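Local coordinates for protein angiogenin-1 (Salmo salar, PDB 7BFK) that probably cleaves RNA as a secreted endonuclease of the pancreatic ribonuclease family and appears to be auto-inhibited, at residues K12-G17 with L42-I47; F46-P51 with S77-T82; N68-N73 with I105-K110. All blocks are in the same frame, centred on the assembly; numbering follows the deposited sequence.

Contact 1: residues K12-G17 with L42-I47; sequences KQHVDG and LKNTFI
H14 and T45 illustrate how a strand backbone can set the rotation of an imidazole. With CG of H14 anti to the carbonyl carbon (chi1 -64°), the ring swings towards strand 43-47. Its CB already lies 3.8 Å from the carbonyl oxygen of T45, and CG is slightly nearer. ND1 then donates a nearly straight hydrogen bond (174°) of 2.7 Å to T45 O, with the oxygen in the plane of the ring. One atom further on, CE1 of H14 comes 3.4 Å from OD1 of N44, whose amide lies almost parallel to the imidazole. NE2, at the tip, is turned away from the bonded carbonyl. CG of Q13 rests over one face of the ring, towards its rim.

N44 works with both ends of its amide: ND2 gives a 2.9 Å bond to Q13 O, while OD1 accepts from K41. Further along both segments, the backbones form a single bridge between V15 and I47. In it I47 N bonds H14 O at 2.7 Å and D16 N bonds I47 O at 2.9 Å.

Because ND1 spends its N-H on T45 O, the ring is restrained in its rotation, and NE2 is turned away from T45 O. H14 thus probably corresponds to the active-site histidine of the first helix in pancreatic ribonucleases, and K41 and H114, which both touch Q13, probably belong to the same site.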
ATOM      1  N   LYS A  12      -0.207   1.541   7.902  1.00 30.07           N
ATOM      2  CA  LYS A  12      -1.511   0.874   8.156  1.00 32.47           C
ATOM      3  C   LYS A  12      -2.128   0.425   6.826  1.00 31.56           C
ATOM      4  O   LYS A  12      -2.609  -0.687   6.742  1.00 30.71           O
ATOM      5  CB  LYS A  12      -2.497   1.815   8.858  1.00 37.48           C
ATOM      6  CG  LYS A  12      -2.246   2.087  10.340  1.00 47.91           C
ATOM      7  CD  LYS A  12      -3.109   3.257  10.845  1.00 48.95           C
ATOM      8  CE  LYS A  12      -2.686   3.843  12.178  1.00 55.04           C
ATOM      9  NZ  LYS A  12      -3.257   3.101  13.326  1.00 54.90           N
ATOM     10  N   GLN A  13      -2.092   1.280   5.812  1.00 28.17           N
ATOM     11  CA  GLN A  13      -2.692   0.985   4.485  1.00 29.60           C
ATOM     12  C   GLN A  13      -1.839   0.012   3.637  1.00 32.03           C
ATOM     13  O   GLN A  13      -2.448  -0.769   2.898  1.00 29.57           O
ATOM     14  CB  GLN A  13      -2.832   2.290   3.722  1.00 31.80           C
ATOM     15  CG  GLN A  13      -3.527   2.145   2.390  1.00 41.11           C
ATOM     16  CD  GLN A  13      -4.116   3.468   1.980  1.00 47.01           C
ATOM     17  OE1 GLN A  13      -3.694   4.086   1.011  1.00 56.36           O
ATOM     18  NE2 GLN A  13      -5.060   3.939   2.775  1.00 48.98           N
ATOM     19  N   HIS A  14      -0.500   0.034   3.733  1.00 30.02           N
ATOM     20  CA  HIS A  14       0.358  -0.671   2.742  1.00 28.22           C
ATOM     21  C   HIS A  14       1.473  -1.545   3.312  1.00 32.17           C
ATOM     22  O   HIS A  14       2.186  -2.108   2.476  1.00 32.41           O
ATOM     23  CB  HIS A  14       1.013   0.355   1.807  1.00 27.49           C
ATOM     24  CG  HIS A  14       0.041   1.102   0.966  1.00 25.70           C
ATOM     25  ND1 HIS A  14      -0.701   0.485  -0.013  1.00 23.97           N
ATOM     26  CD2 HIS A  14      -0.290   2.405   0.919  1.00 26.73           C
ATOM     27  CE1 HIS A  14      -1.491   1.366  -0.576  1.00 27.93           C
ATOM     28  NE2 HIS A  14      -1.252   2.546  -0.034  1.00 25.67           N
ATOM     29  N   VAL A  15       1.690  -1.656   4.624  1.00 27.50           N
ATOM     30  CA  VAL A  15       2.843  -2.475   5.104  1.00 29.32           C
ATOM     31  C   VAL A  15       2.339  -3.562   6.078  1.00 31.42           C
ATOM     32  O   VAL A  15       1.867  -3.197   7.173  1.00 33.56           O
ATOM     33  CB  VAL A  15       3.946  -1.583   5.703  1.00 29.28           C
ATOM     34  CG1 VAL A  15       5.130  -2.381   6.203  1.00 31.19           C
ATOM     35  CG2 VAL A  15       4.410  -0.512   4.714  1.00 30.26           C
ATOM     36  N   ASP A  16       2.445  -4.843   5.689  1.00 31.37           N
ATOM     37  CA  ASP A  16       2.027  -6.010   6.522  1.00 31.20           C
ATOM     38  C   ASP A  16       2.862  -7.250   6.169  1.00 32.04           C
ATOM     39  O   ASP A  16       2.545  -7.954   5.173  1.00 33.36           O
ATOM     40  CB  ASP A  16       0.524  -6.278   6.411  1.00 33.62           C
ATOM     41  CG  ASP A  16       0.055  -7.460   7.251  1.00 36.12           C
ATOM     42  OD1 ASP A  16       0.856  -7.965   8.063  1.00 39.92           O
ATOM     43  OD2 ASP A  16      -1.089  -7.867   7.069  1.00 37.14           O
ATOM     44  N   GLY A  17       3.883  -7.514   6.981  1.00 32.50           N
ATOM     45  CA  GLY A  17       4.802  -8.653   6.834  1.00 36.05           C
ATOM     46  C   GLY A  17       4.084  -9.997   6.859  1.00 37.30           C
ATOM     47  O   GLY A  17       4.633 -10.931   6.315  1.00 36.91           O
ATOM     48  N   LEU A  42     -11.001  -0.178  -5.233  1.00 26.98           N
ATOM     49  CA  LEU A  42     -10.887  -1.080  -6.421  1.00 27.56           C
ATOM     50  C   LEU A  42      -9.612  -1.917  -6.352  1.00 26.98           C
ATOM     51  O   LEU A  42      -9.573  -2.963  -7.015  1.00 26.96           O
ATOM     52  CB  LEU A  42     -10.959  -0.260  -7.712  1.00 29.06           C
ATOM     53  CG  LEU A  42     -12.317   0.404  -7.947  1.00 30.70           C
ATOM     54  CD1 LEU A  42     -12.304   1.332  -9.133  1.00 29.52           C
ATOM     55  CD2 LEU A  42     -13.415  -0.648  -8.085  1.00 36.28           C
ATOM     56  N   LYS A  43      -8.597  -1.450  -5.623  1.00 24.82           N
ATOM     57  CA  LYS A  43      -7.335  -2.190  -5.465  1.00 27.17           C
ATOM     58  C   LYS A  43      -6.567  -1.652  -4.269  1.00 27.25           C
ATOM     59  O   LYS A  43      -6.676  -0.442  -3.968  1.00 28.23           O
ATOM     60  CB  LYS A  43      -6.477  -2.031  -6.724  1.00 27.35           C
ATOM     61  CG  LYS A  43      -5.182  -2.812  -6.737  1.00 26.95           C
ATOM     62  CD  LYS A  43      -4.516  -2.809  -8.114  1.00 24.86           C
ATOM     63  CE  LYS A  43      -4.215  -1.413  -8.617  1.00 26.10           C
ATOM     64  NZ  LYS A  43      -3.019  -0.841  -7.954  1.00 24.78           N
ATOM     65  N   ASN A  44      -5.822  -2.525  -3.615  1.00 26.64           N
ATOM     66  CA  ASN A  44      -4.857  -2.109  -2.580  1.00 25.97           C
ATOM     67  C   ASN A  44      -3.704  -3.094  -2.595  1.00 24.57           C
ATOM     68  O   ASN A  44      -3.960  -4.285  -2.656  1.00 27.78           O
ATOM     69  CB  ASN A  44      -5.459  -1.980  -1.193  1.00 28.69           C
ATOM     70  CG  ASN A  44      -4.566  -1.151  -0.301  1.00 27.89           C
ATOM     71  OD1 ASN A  44      -4.577   0.066  -0.409  1.00 27.99           O
ATOM     72  ND2 ASN A  44      -3.840  -1.806   0.598  1.00 27.55           N
ATOM     73  N   THR A  45      -2.487  -2.571  -2.569  1.00 23.83           N
ATOM     74  CA  THR A  45      -1.232  -3.347  -2.561  1.00 24.70           C
ATOM     75  C   THR A  45      -0.590  -3.261  -1.161  1.00 24.73           C
ATOM     76  O   THR A  45      -0.376  -2.125  -0.650  1.00 25.73           O
ATOM     77  CB  THR A  45      -0.303  -2.865  -3.677  1.00 23.35           C
ATOM     78  OG1 THR A  45      -1.045  -2.797  -4.903  1.00 24.82           O
ATOM     79  CG2 THR A  45       0.919  -3.732  -3.829  1.00 23.64           C
ATOM     80  N   PHE A  46      -0.265  -4.416  -0.610  1.00 23.25           N
ATOM     81  CA  PHE A  46       0.408  -4.608   0.698  1.00 25.60           C
ATOM     82  C   PHE A  46       1.847  -5.067   0.466  1.00 25.30           C
ATOM     83  O   PHE A  46       2.068  -5.967  -0.346  1.00 25.70           O
ATOM     84  CB  PHE A  46      -0.361  -5.627   1.542  1.00 30.25           C
ATOM     85  CG  PHE A  46      -1.787  -5.241   1.836  1.00 28.47           C
ATOM     86  CD1 PHE A  46      -2.804  -5.589   0.960  1.00 29.95           C
ATOM     87  CD2 PHE A  46      -2.114  -4.528   2.983  1.00 32.50           C
ATOM     88  CE1 PHE A  46      -4.119  -5.234   1.226  1.00 32.42           C
ATOM     89  CE2 PHE A  46      -3.427  -4.161   3.241  1.00 31.58           C
ATOM     90  CZ  PHE A  46      -4.425  -4.512   2.357  1.00 31.67           C
ATOM     91  N   ILE A  47       2.796  -4.428   1.152  1.00 24.86           N
ATOM     92  CA  ILE A  47       4.242  -4.779   1.111  1.00 24.99           C
ATOM     93  C   ILE A  47       4.548  -5.701   2.298  1.00 25.58           C
ATOM     94  O   ILE A  47       4.232  -5.337   3.437  1.00 25.46           O
ATOM     95  CB  ILE A  47       5.123  -3.524   1.143  1.00 25.33           C
ATOM     96  CG1 ILE A  47       4.724  -2.513   0.065  1.00 24.65           C
ATOM     97  CG2 ILE A  47       6.585  -3.910   1.022  1.00 27.36           C
ATOM     98  CD1 ILE A  47       5.305  -1.155   0.298  1.00 25.06           C
TER

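Contact 2: residues F46-P51 with S77-T82; sequences FILANP and SVVICT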
ATOM      1  N   PHE A  46      -0.265  -4.416  -0.610  1.00 23.25           N
ATOM      2  CA  PHE A  46       0.408  -4.608   0.698  1.00 25.60           C
ATOM      3  C   PHE A  46       1.847  -5.067   0.466  1.00 25.30           C
ATOM      4  O   PHE A  46       2.068  -5.967  -0.346  1.00 25.70           O
ATOM      5  CB  PHE A  46      -0.361  -5.627   1.542  1.00 30.25           C
ATOM      6  CG  PHE A  46      -1.787  -5.241   1.836  1.00 28.47           C
ATOM      7  CD1 PHE A  46      -2.804  -5.589   0.960  1.00 29.95           C
ATOM      8  CD2 PHE A  46      -2.114  -4.528   2.983  1.00 32.50           C
ATOM      9  CE1 PHE A  46      -4.119  -5.234   1.226  1.00 32.42           C
ATOM     10  CE2 PHE A  46      -3.427  -4.161   3.241  1.00 31.58           C
ATOM     11  CZ  PHE A  46      -4.425  -4.512   2.357  1.00 31.67           C
ATOM     12  N   ILE A  47       2.796  -4.428   1.152  1.00 24.86           N
ATOM     13  CA  ILE A  47       4.242  -4.779   1.111  1.00 24.99           C
ATOM     14  C   ILE A  47       4.548  -5.701   2.298  1.00 25.58           C
ATOM     15  O   ILE A  47       4.232  -5.337   3.437  1.00 25.46           O
ATOM     16  CB  ILE A  47       5.123  -3.524   1.143  1.00 25.33           C
ATOM     17  CG1 ILE A  47       4.724  -2.513   0.065  1.00 24.65           C
ATOM     18  CG2 ILE A  47       6.585  -3.910   1.022  1.00 27.36           C
ATOM     19  CD1 ILE A  47       5.305  -1.155   0.298  1.00 25.06           C
ATOM     20  N   LEU A  48       5.174  -6.838   2.040  1.00 27.07           N
ATOM     21  CA  LEU A  48       5.554  -7.798   3.110  1.00 31.67           C
ATOM     22  C   LEU A  48       6.965  -7.456   3.580  1.00 31.96           C
ATOM     23  O   LEU A  48       7.897  -8.102   3.130  1.00 31.68           O
ATOM     24  CB  LEU A  48       5.445  -9.231   2.574  1.00 34.24           C
ATOM     25  CG  LEU A  48       4.027  -9.808   2.530  1.00 36.35           C
ATOM     26  CD1 LEU A  48       3.119  -9.016   1.610  1.00 37.16           C
ATOM     27  CD2 LEU A  48       4.029 -11.281   2.118  1.00 42.41           C
ATOM     28  N   ALA A  49       7.088  -6.471   4.469  1.00 27.51           N
ATOM     29  CA  ALA A  49       8.373  -5.947   4.955  1.00 33.68           C
ATOM     30  C   ALA A  49       8.165  -5.189   6.266  1.00 33.57           C
ATOM     31  O   ALA A  49       7.005  -4.963   6.655  1.00 32.92           O
ATOM     32  CB  ALA A  49       8.971  -5.048   3.894  1.00 38.89           C
ATOM     33  N   ASN A  50       9.256  -4.835   6.931  1.00 36.75           N
ATOM     34  CA  ASN A  50       9.188  -4.038   8.175  1.00 37.23           C
ATOM     35  C   ASN A  50       9.229  -2.571   7.755  1.00 34.91           C
ATOM     36  O   ASN A  50       9.732  -2.233   6.687  1.00 32.51           O
ATOM     37  CB  ASN A  50      10.230  -4.486   9.203  1.00 44.24           C
ATOM     38  CG  ASN A  50      11.597  -3.845   9.079  1.00 57.83           C
ATOM     39  OD1 ASN A  50      11.854  -3.051   8.181  1.00 67.29           O
ATOM     40  ND2 ASN A  50      12.487  -4.185  10.002  1.00 70.70           N
ATOM     41  N   PRO A  51       8.621  -1.676   8.550  1.00 33.78           N
ATOM     42  CA  PRO A  51       8.652  -0.242   8.276  1.00 32.83           C
ATOM     43  C   PRO A  51      10.037   0.291   7.874  1.00 31.53           C
ATOM     44  O   PRO A  51      10.111   1.041   6.926  1.00 36.70           O
ATOM     45  CB  PRO A  51       8.235   0.337   9.627  1.00 33.61           C
ATOM     46  CG  PRO A  51       7.257  -0.675  10.159  1.00 37.17           C
ATOM     47  CD  PRO A  51       7.807  -2.012   9.719  1.00 35.16           C
ATOM     48  N   SER A  77       8.237  -8.578  -1.726  1.00 27.54           N
ATOM     49  CA  SER A  77       7.069  -9.474  -1.819  1.00 29.90           C
ATOM     50  C   SER A  77       5.852  -8.599  -1.575  1.00 28.82           C
ATOM     51  O   SER A  77       5.872  -7.842  -0.586  1.00 27.35           O
ATOM     52  CB  SER A  77       7.082 -10.609  -0.834  1.00 35.19           C
ATOM     53  OG  SER A  77       7.990 -11.595  -1.236  1.00 38.14           O
ATOM     54  N   VAL A  78       4.860  -8.679  -2.448  1.00 26.60           N
ATOM     55  CA  VAL A  78       3.616  -7.884  -2.292  1.00 24.43           C
ATOM     56  C   VAL A  78       2.424  -8.812  -2.452  1.00 26.31           C
ATOM     57  O   VAL A  78       2.548  -9.896  -3.065  1.00 26.36           O
ATOM     58  CB  VAL A  78       3.551  -6.701  -3.284  1.00 24.32           C
ATOM     59  CG1 VAL A  78       4.712  -5.738  -3.091  1.00 25.88           C
ATOM     60  CG2 VAL A  78       3.482  -7.169  -4.727  1.00 25.27           C
ATOM     61  N   VAL A  79       1.318  -8.391  -1.872  1.00 26.87           N
ATOM     62  CA  VAL A  79      -0.018  -9.001  -2.045  1.00 29.99           C
ATOM     63  C   VAL A  79      -0.899  -7.887  -2.598  1.00 27.96           C
ATOM     64  O   VAL A  79      -0.933  -6.804  -1.982  1.00 27.99           O
ATOM     65  CB  VAL A  79      -0.582  -9.592  -0.741  1.00 32.17           C
ATOM     66  CG1 VAL A  79      -2.068  -9.883  -0.883  1.00 33.81           C
ATOM     67  CG2 VAL A  79       0.189 -10.848  -0.311  1.00 33.41           C
ATOM     68  N   ILE A  80      -1.562  -8.150  -3.719  1.00 27.67           N
ATOM     69  CA  ILE A  80      -2.495  -7.215  -4.390  1.00 30.36           C
ATOM     70  C   ILE A  80      -3.909  -7.760  -4.213  1.00 29.93           C
ATOM     71  O   ILE A  80      -4.172  -8.933  -4.620  1.00 33.23           O
ATOM     72  CB  ILE A  80      -2.112  -7.036  -5.874  1.00 29.80           C
ATOM     73  CG1 ILE A  80      -0.652  -6.596  -6.015  1.00 29.97           C
ATOM     74  CG2 ILE A  80      -3.058  -6.059  -6.577  1.00 29.53           C
ATOM     75  CD1 ILE A  80      -0.037  -6.957  -7.324  1.00 30.98           C
ATOM     76  N   CYS A  81      -4.763  -6.962  -3.585  1.00 29.60           N
ATOM     77  CA  CYS A  81      -6.210  -7.233  -3.425  1.00 30.93           C
ATOM     78  C   CYS A  81      -6.948  -6.413  -4.483  1.00 29.11           C
ATOM     79  O   CYS A  81      -6.887  -5.155  -4.444  1.00 28.85           O
ATOM     80  CB  CYS A  81      -6.666  -6.926  -2.007  1.00 34.06           C
ATOM     81  SG  CYS A  81      -5.753  -7.882  -0.771  1.00 36.58           S
ATOM     82  N   THR A  82      -7.593  -7.092  -5.424  1.00 28.98           N
ATOM     83  CA  THR A  82      -8.276  -6.465  -6.577  1.00 29.54           C
ATOM     84  C   THR A  82      -9.775  -6.730  -6.493  1.00 29.30           C
ATOM     85  O   THR A  82     -10.177  -7.901  -6.297  1.00 32.78           O
ATOM     86  CB  THR A  82      -7.709  -6.966  -7.915  1.00 28.50           C
ATOM     87  OG1 THR A  82      -6.278  -6.838  -7.888  1.00 33.55           O
ATOM     88  CG2 THR A  82      -8.273  -6.193  -9.089  1.00 30.37           C
TER
HETATM   89  O   HOH W   1       9.526  -8.113   0.809  1.00 34.11           O
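F46 and V79 form the hydrogen-bonded pair of an antiparallel strand contact. F46 N donates to V79 O at 2.8 Å, and V79 N returns a bond of 3.0 Å to F46 O. One residue on, I47 and V78 make the non-hydrogen-bonded pair, where CA of V78 approaches F46 O to 3.1 Å in a C-H...O contact. L48 N then reaches S77 O at 2.9 Å. Beyond that bond the backbones part, and a water bridges them by donating to L48 O and accepting from S77 N.

Apolar and sulfur contacts gather on the side of F46 and V79. CE1 of the F46 ring meets SG of C81 at 3.7 Å, the sulfur coming obliquely to the ring in a Cys sulfur-aromatic contact. CG of L48 lies anti to its carbonyl carbon (chi1 -79°), and the branch CD1 touches CG2 of V79 at 4.0 Å, the two side chains crossing at a slant.

M19 packs against F46, V79 and C81 on this side, and the disulfide from C81 to C24 ties strand 76-85 to helix 24-32. On the face carrying I47 and V78, I47 meets F76 and I121, while strand 93-108 pairs with V78 and I80 along the other edge of strand 76-85.

Contact 3: residues N68-N73 with I105-K110; sequences NLVQSN and IACDGK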
ATOM      1  N   ASN A  68       7.570  13.531  -6.827  1.00 63.88           N
ATOM      2  CA  ASN A  68       7.819  12.992  -5.461  1.00 62.84           C
ATOM      3  C   ASN A  68       7.754  11.467  -5.454  1.00 50.06           C
ATOM      4  O   ASN A  68       7.836  10.899  -4.346  1.00 54.89           O
ATOM      5  CB  ASN A  68       6.832  13.541  -4.429  1.00 64.07           C
ATOM      6  CG  ASN A  68       7.101  14.987  -4.078  1.00 71.18           C
ATOM      7  OD1 ASN A  68       7.978  15.623  -4.664  1.00 70.04           O
ATOM      8  ND2 ASN A  68       6.357  15.509  -3.117  1.00 69.52           N
ATOM      9  N   LEU A  69       7.638  10.823  -6.619  1.00 47.77           N
ATOM     10  CA  LEU A  69       7.561   9.342  -6.689  1.00 39.75           C
ATOM     11  C   LEU A  69       8.972   8.761  -6.653  1.00 40.59           C
ATOM     12  O   LEU A  69       9.878   9.270  -7.372  1.00 34.31           O
ATOM     13  CB  LEU A  69       6.783   8.887  -7.927  1.00 43.63           C
ATOM     14  CG  LEU A  69       5.306   9.288  -7.955  1.00 44.82           C
ATOM     15  CD1 LEU A  69       4.645   8.827  -9.240  1.00 46.27           C
ATOM     16  CD2 LEU A  69       4.568   8.730  -6.758  1.00 49.57           C
ATOM     17  N   VAL A  70       9.145   7.720  -5.838  1.00 32.71           N
ATOM     18  CA  VAL A  70      10.429   7.013  -5.654  1.00 32.87           C
ATOM     19  C   VAL A  70      10.172   5.526  -5.878  1.00 34.72           C
ATOM     20  O   VAL A  70       9.183   4.997  -5.326  1.00 30.38           O
ATOM     21  CB  VAL A  70      11.005   7.301  -4.261  1.00 36.97           C
ATOM     22  CG1 VAL A  70      12.406   6.742  -4.114  1.00 38.46           C
ATOM     23  CG2 VAL A  70      10.987   8.795  -3.957  1.00 42.07           C
ATOM     24  N   GLN A  71      11.008   4.902  -6.692  1.00 33.35           N
ATOM     25  CA  GLN A  71      10.964   3.459  -6.994  1.00 31.16           C
ATOM     26  C   GLN A  71      12.011   2.780  -6.124  1.00 33.95           C
ATOM     27  O   GLN A  71      13.168   3.233  -6.128  1.00 32.76           O
ATOM     28  CB  GLN A  71      11.191   3.268  -8.489  1.00 35.74           C
ATOM     29  CG  GLN A  71      11.408   1.837  -8.921  1.00 35.49           C
ATOM     30  CD  GLN A  71      11.533   1.746 -10.416  1.00 40.11           C
ATOM     31  OE1 GLN A  71      10.741   2.318 -11.160  1.00 45.84           O
ATOM     32  NE2 GLN A  71      12.509   0.981 -10.863  1.00 44.85           N
ATOM     33  N   SER A  72      11.628   1.760  -5.374  1.00 29.75           N
ATOM     34  CA  SER A  72      12.570   0.994  -4.536  1.00 29.23           C
ATOM     35  C   SER A  72      13.645   0.362  -5.441  1.00 32.23           C
ATOM     36  O   SER A  72      13.328  -0.075  -6.580  1.00 27.93           O
ATOM     37  CB  SER A  72      11.841  -0.037  -3.691  1.00 28.66           C
ATOM     38  OG  SER A  72      11.295  -1.033  -4.513  1.00 26.49           O
ATOM     39  N   ASN A  73      14.887   0.330  -4.967  1.00 32.70           N
ATOM     40  CA  ASN A  73      16.026  -0.237  -5.720  1.00 34.46           C
ATOM     41  C   ASN A  73      16.009  -1.754  -5.571  1.00 36.17           C
ATOM     42  O   ASN A  73      16.610  -2.435  -6.407  1.00 39.96           O
ATOM     43  CB  ASN A  73      17.344   0.387  -5.269  1.00 34.75           C
ATOM     44  CG  ASN A  73      17.466   1.821  -5.709  1.00 36.73           C
ATOM     45  OD1 ASN A  73      16.868   2.224  -6.703  1.00 36.70           O
ATOM     46  ND2 ASN A  73      18.249   2.594  -4.979  1.00 41.58           N
ATOM     47  N   ILE A 105       6.412   4.633  -4.495  1.00 27.00           N
ATOM     48  CA  ILE A 105       5.716   5.338  -3.392  1.00 29.44           C
ATOM     49  C   ILE A 105       6.035   6.826  -3.479  1.00 34.80           C
ATOM     50  O   ILE A 105       6.897   7.206  -4.264  1.00 30.31           O
ATOM     51  CB  ILE A 105       6.160   4.765  -2.041  1.00 29.29           C
ATOM     52  CG1 ILE A 105       7.616   5.129  -1.733  1.00 30.63           C
ATOM     53  CG2 ILE A 105       5.927   3.268  -1.995  1.00 29.75           C
ATOM     54  CD1 ILE A 105       8.068   4.731  -0.357  1.00 31.26           C
ATOM     55  N   ALA A 106       5.324   7.608  -2.692  1.00 34.46           N
ATOM     56  CA  ALA A 106       5.568   9.036  -2.488  1.00 34.69           C
ATOM     57  C   ALA A 106       6.385   9.158  -1.210  1.00 37.96           C
ATOM     58  O   ALA A 106       6.116   8.396  -0.240  1.00 35.75           O
ATOM     59  CB  ALA A 106       4.252   9.786  -2.415  1.00 37.18           C
ATOM     60  N   CYS A 107       7.405   9.997  -1.233  1.00 37.28           N
ATOM     61  CA  CYS A 107       8.245  10.319  -0.060  1.00 37.97           C
ATOM     62  C   CYS A 107       8.052  11.791   0.297  1.00 41.56           C
ATOM     63  O   CYS A 107       8.077  12.622  -0.616  1.00 43.61           O
ATOM     64  CB  CYS A 107       9.724  10.067  -0.332  1.00 39.06           C
ATOM     65  SG  CYS A 107      10.148   8.313  -0.524  1.00 37.41           S
ATOM     66  N   ASP A 108       7.818  12.069   1.576  1.00 44.94           N
ATOM     67  CA  ASP A 108       7.792  13.433   2.155  1.00 43.52           C
ATOM     68  C   ASP A 108       9.029  13.492   3.035  1.00 42.96           C
ATOM     69  O   ASP A 108       8.978  12.996   4.190  1.00 45.88           O
ATOM     70  CB  ASP A 108       6.497  13.710   2.914  1.00 43.80           C
ATOM     71  CG  ASP A 108       6.308  15.187   3.229  1.00 51.92           C
ATOM     72  OD1 ASP A 108       7.301  15.930   3.176  1.00 48.44           O
ATOM     73  OD2 ASP A 108       5.172  15.578   3.494  1.00 57.38           O
ATOM     74  N   GLY A 109      10.130  13.990   2.493  1.00 43.41           N
ATOM     75  CA  GLY A 109      11.415  13.930   3.200  1.00 41.34           C
ATOM     76  C   GLY A 109      11.773  12.474   3.407  1.00 40.31           C
ATOM     77  O   GLY A 109      11.721  11.726   2.413  1.00 40.02           O
ATOM     78  N   LYS A 110      12.015  12.057   4.655  1.00 40.12           N
ATOM     79  CA  LYS A 110      12.441  10.677   5.000  1.00 43.95           C
ATOM     80  C   LYS A 110      11.234   9.738   5.157  1.00 40.12           C
ATOM     81  O   LYS A 110      11.487   8.561   5.484  1.00 39.88           O
ATOM     82  CB  LYS A 110      13.222  10.660   6.318  1.00 50.23           C
ATOM     83  CG  LYS A 110      12.381  10.889   7.574  1.00 57.12           C
ATOM     84  CD  LYS A 110      13.103  10.593   8.887  1.00 62.58           C
ATOM     85  CE  LYS A 110      13.919  11.751   9.412  1.00 66.55           C
ATOM     86  NZ  LYS A 110      13.056  12.825   9.957  1.00 66.65           N
TER
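V70 sets CG2 beside its backbone N (chi1 -172°, with CG1 anti to that nitrogen), and C107 turns SG anti to its own carbonyl carbon (chi1 -68°). The two torsions bring CG2 of V70 and SG of C107 together at 3.6 Å. I105 instead holds CG1 in the crowded position between its backbone N and carbonyl carbon, with CG1 beside V70 O at 3.9 Å. L69 reaches the other way: its CD2 approaches I105 O to 3.7 Å, near the methyl of A106.

Both strands belong to the antiparallel sheet of the pancreatic ribonuclease fold, and here they splay, their directions 117° apart. V70 and I105 form a hydrogen-bonded pair between the two strands, joined by V70 N to I105 O at 2.8 Å and by I105 N to V70 O at 2.9 Å. L69 and A106 follow as the non-hydrogen-bonded pair, in which CA of L69 makes a C-H...O contact with I105 O. At the end of the pairing C107 N donates a longer hydrogen bond of 3.3 Å to N68 O.

The sulfur that V70 touches is bonded to C58, and I57 also packs on V70. A backbone hydrogen bond between Q71 and T63 joins strand 69-72 to strand 62-64, while A106 pairs with V113 of strand 111-113.

Contacts 1 and 2 are directly joined: their centres are 5 Å apart, they share F46 and I47, and strand 43-47 takes the chain after helix 5-14 on one side and strand 76-85 on the other. Contact 3 lies about 16 Å, centre to centre, from each of them, yet it reaches the same antiparallel sheet through strand 93-108, the neighbour of strand 76-85. Along the chain contact 1 closes before contact 3 opens, whereas contacts 2 and 3 alternate, 68-73 falling between 46-51 and 77-82. The sheet thus runs from the probable active site near the centre of the molecule to a disulfide-linked outer part within a single compact domain.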